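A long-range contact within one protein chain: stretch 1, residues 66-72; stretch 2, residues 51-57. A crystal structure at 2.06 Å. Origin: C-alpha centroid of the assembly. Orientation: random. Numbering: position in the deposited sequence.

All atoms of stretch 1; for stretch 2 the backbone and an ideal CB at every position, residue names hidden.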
# COMPACT_ATOMS: atom_id res chain seq x y z
N LEU A 66 11.63 22.62 24.08
CA LEU A 66 10.34 22.05 23.71
C LEU A 66 9.86 21.07 24.76
O LEU A 66 10.62 20.67 25.64
CB LEU A 66 10.47 21.32 22.37
CG LEU A 66 10.93 22.15 21.17
CD1 LEU A 66 11.33 21.23 20.03
CD2 LEU A 66 9.81 23.10 20.75
N VAL A 67 8.60 20.68 24.66
CA VAL A 67 8.01 19.71 25.57
C VAL A 67 7.16 18.72 24.79
O VAL A 67 6.39 19.11 23.90
CB VAL A 67 7.11 20.38 26.64
CG1 VAL A 67 6.25 19.34 27.33
CG2 VAL A 67 7.98 21.09 27.67
N ILE A 68 7.33 17.44 25.11
CA ILE A 68 6.57 16.37 24.49
C ILE A 68 6.30 15.35 25.59
O ILE A 68 7.21 14.69 26.10
CB ILE A 68 7.34 15.70 23.32
CG1 ILE A 68 6.46 14.62 22.68
CG2 ILE A 68 8.68 15.13 23.80
CD1 ILE A 68 7.03 14.03 21.41
N ALA A 69 5.04 15.26 25.99
CA ALA A 69 4.62 14.35 27.04
C ALA A 69 3.12 14.20 26.90
O ALA A 69 2.36 14.77 27.69
CB ALA A 69 4.97 14.92 28.40
N SER A 70 2.70 13.44 25.89
CA SER A 70 1.28 13.24 25.61
C SER A 70 0.52 14.51 25.96
O SER A 70 -0.48 14.48 26.66
CB SER A 70 0.74 12.03 26.41
OG SER A 70 0.80 12.24 27.81
N MSE A 71 1.01 15.64 25.45
CA MSE A 71 0.38 16.93 25.72
C MSE A 71 -0.80 17.22 24.81
O MSE A 71 -0.63 17.44 23.62
CB MSE A 71 1.40 18.05 25.56
CG MSE A 71 0.91 19.36 26.16
SE MSE A 71 0.61 19.14 28.06
CE MSE A 71 2.46 18.91 28.57
N ILE A 72 -1.99 17.26 25.39
CA ILE A 72 -3.20 17.51 24.62
C ILE A 72 -3.44 18.98 24.30
O ILE A 72 -3.47 19.83 25.19
CB ILE A 72 -4.45 16.97 25.35
CG1 ILE A 72 -4.27 15.48 25.66
CG2 ILE A 72 -5.69 17.19 24.48
CD1 ILE A 72 -5.37 14.89 26.50
N UNK A 51 8.21 16.16 36.65
CA UNK A 51 6.94 15.59 37.03
C UNK A 51 6.00 16.34 36.09
O UNK A 51 6.11 17.56 35.94
CB UNK A 51 6.60 15.75 38.51
N UNK A 52 5.09 15.61 35.44
CA UNK A 52 4.16 16.20 34.47
C UNK A 52 3.77 17.67 34.70
O UNK A 52 3.99 18.52 33.83
CB UNK A 52 2.88 15.36 34.46
N UNK A 53 3.17 17.96 35.85
CA UNK A 53 2.72 19.32 36.15
C UNK A 53 3.82 20.39 36.13
O UNK A 53 3.53 21.57 35.91
CB UNK A 53 2.05 19.33 37.53
N UNK A 54 5.07 20.00 36.35
CA UNK A 54 6.16 20.98 36.35
C UNK A 54 6.63 21.34 34.94
O UNK A 54 7.39 22.30 34.77
CB UNK A 54 7.34 20.44 37.16
N UNK A 55 6.18 20.58 33.94
CA UNK A 55 6.59 20.82 32.56
C UNK A 55 6.21 22.21 32.06
O UNK A 55 6.98 22.85 31.34
CB UNK A 55 5.97 19.76 31.65
N UNK A 56 5.03 22.68 32.46
CA UNK A 56 4.54 23.98 32.05
C UNK A 56 5.47 25.13 32.50
O UNK A 56 5.89 25.94 31.67
CB UNK A 56 3.13 24.19 32.61
N UNK A 57 5.80 25.20 33.80
CA UNK A 57 6.69 26.29 34.22
C UNK A 57 8.10 26.12 33.64
O UNK A 57 8.75 27.10 33.31
CB UNK A 57 6.76 26.35 35.75

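Stretch 1 offers a mostly apolar surface at alternate positions, Val-67, Ala-69 and Met-71. Val-67 and Ala-69 point their CA-to-CB bonds toward stretch 2; the CA-to-CB bond of the selenomethionine Met-71 points sideways, but the end of its side chain, SE and CE, comes nearer. The carbonyl O of Ala-69 adds a polar atom to this otherwise apolar surface.

At position 51 the ideal CB has nothing of stretch 1 within 5.5 Å and the backbone is extended, so this contact sets no preference. The residue is Ile-51, whose side chain stays out of reach; its carbonyl O accepts a hydrogen bond from the backbone N of residue 54, 2.7 Å away, as the chain turns.

Position 52 is subtler. Its CA-to-CB bond points sideways and the ideal CB touches nothing, so a short side chain would leave the space before Ala-69 and Met-71 unfilled by this position. A long apolar one, aromatic or perhaps methionine or leucine, could reach across. Phe-52, with chi1 in t, does so. Its CE1 lies 3.9 Å from Met-71 CE and 3.5 Å from Ala-69 O, which sits at the ring edge, near the ring plane, where the slightly positive C-H rim suits a carbonyl oxygen. The selenium of Met-71 is 5.1 Å from the Phe-52 ring centroid in an oblique approach.

Positions 53 and 54 meet nothing of stretch 1 at their ideal CB atoms, and small or polar residues would serve as well as most. They are Asp-53 and Asp-54, and neither carboxylate reaches stretch 1.

Position 55 faces the contact squarely. Its CA-to-CB bond points toward stretch 1, and the ideal CB lies 4.3 Å from Val-67 CG1 and 4.7 Å from Met-71 CE, with Ala-69 CB beyond. No donor or acceptor in a side chain awaits it, so a medium aliphatic residue is expected: leucine, isoleucine or methionine. Leu-55 fits, in the m,t rotamer common in helices. Its CD1 packs 3.6 Å from Ala-69 CB, 4.0 Å from Val-67 CG1 and 4.3 Å from Met-71 CE, gathering three residues around one methyl.

At position 56 the helical backbone directs CA-to-CB sideways, and the ideal CB is again out of contact. Only a long side chain could reach the selenium of Met-71; an aromatic or another methionine would be plausible. Phe-56 extends its ring there, with CE1 3.7 Å from Met-71 SE. The selenium approaches obliquely, 4.7 Å from the ring centroid.

Position 57 is out of reach, and its phi of -68° is compatible with proline. Pro-57 occupies it.

Stretch 2, residues 51-57: IFDDLFP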
# COMPACT_ATOMS: atom_id res chain seq x y z
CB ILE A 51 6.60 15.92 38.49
CG1 ILE A 51 7.56 15.19 39.43
CG2 ILE A 51 5.16 15.54 38.80
CD1 ILE A 51 7.29 15.43 40.89
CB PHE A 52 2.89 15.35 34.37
CG PHE A 52 1.96 15.79 33.26
CD1 PHE A 52 2.27 15.51 31.93
CD2 PHE A 52 0.81 16.51 33.54
CE1 PHE A 52 1.45 15.95 30.89
CE2 PHE A 52 -0.02 16.96 32.51
CZ PHE A 52 0.30 16.68 31.18
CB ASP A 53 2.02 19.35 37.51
CG ASP A 53 1.11 20.55 37.65
OD1 ASP A 53 0.76 20.91 38.80
OD2 ASP A 53 0.73 21.13 36.61
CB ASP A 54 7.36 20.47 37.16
CG ASP A 54 7.09 20.45 38.66
OD1 ASP A 54 6.25 21.23 39.14
OD2 ASP A 54 7.75 19.65 39.36
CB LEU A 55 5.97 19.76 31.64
CG LEU A 55 6.59 18.36 31.69
CD1 LEU A 55 5.77 17.40 30.85
CD2 LEU A 55 8.04 18.42 31.20
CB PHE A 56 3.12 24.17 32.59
CG PHE A 56 2.17 23.09 32.15
CD1 PHE A 56 1.73 23.02 30.84
CD2 PHE A 56 1.76 22.10 33.05
CE1 PHE A 56 0.90 21.98 30.41
CE2 PHE A 56 0.93 21.06 32.63
CZ PHE A 56 0.50 21.00 31.31
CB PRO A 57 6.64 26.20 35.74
CG PRO A 57 6.43 24.73 35.98
CD PRO A 57 5.36 24.40 34.96
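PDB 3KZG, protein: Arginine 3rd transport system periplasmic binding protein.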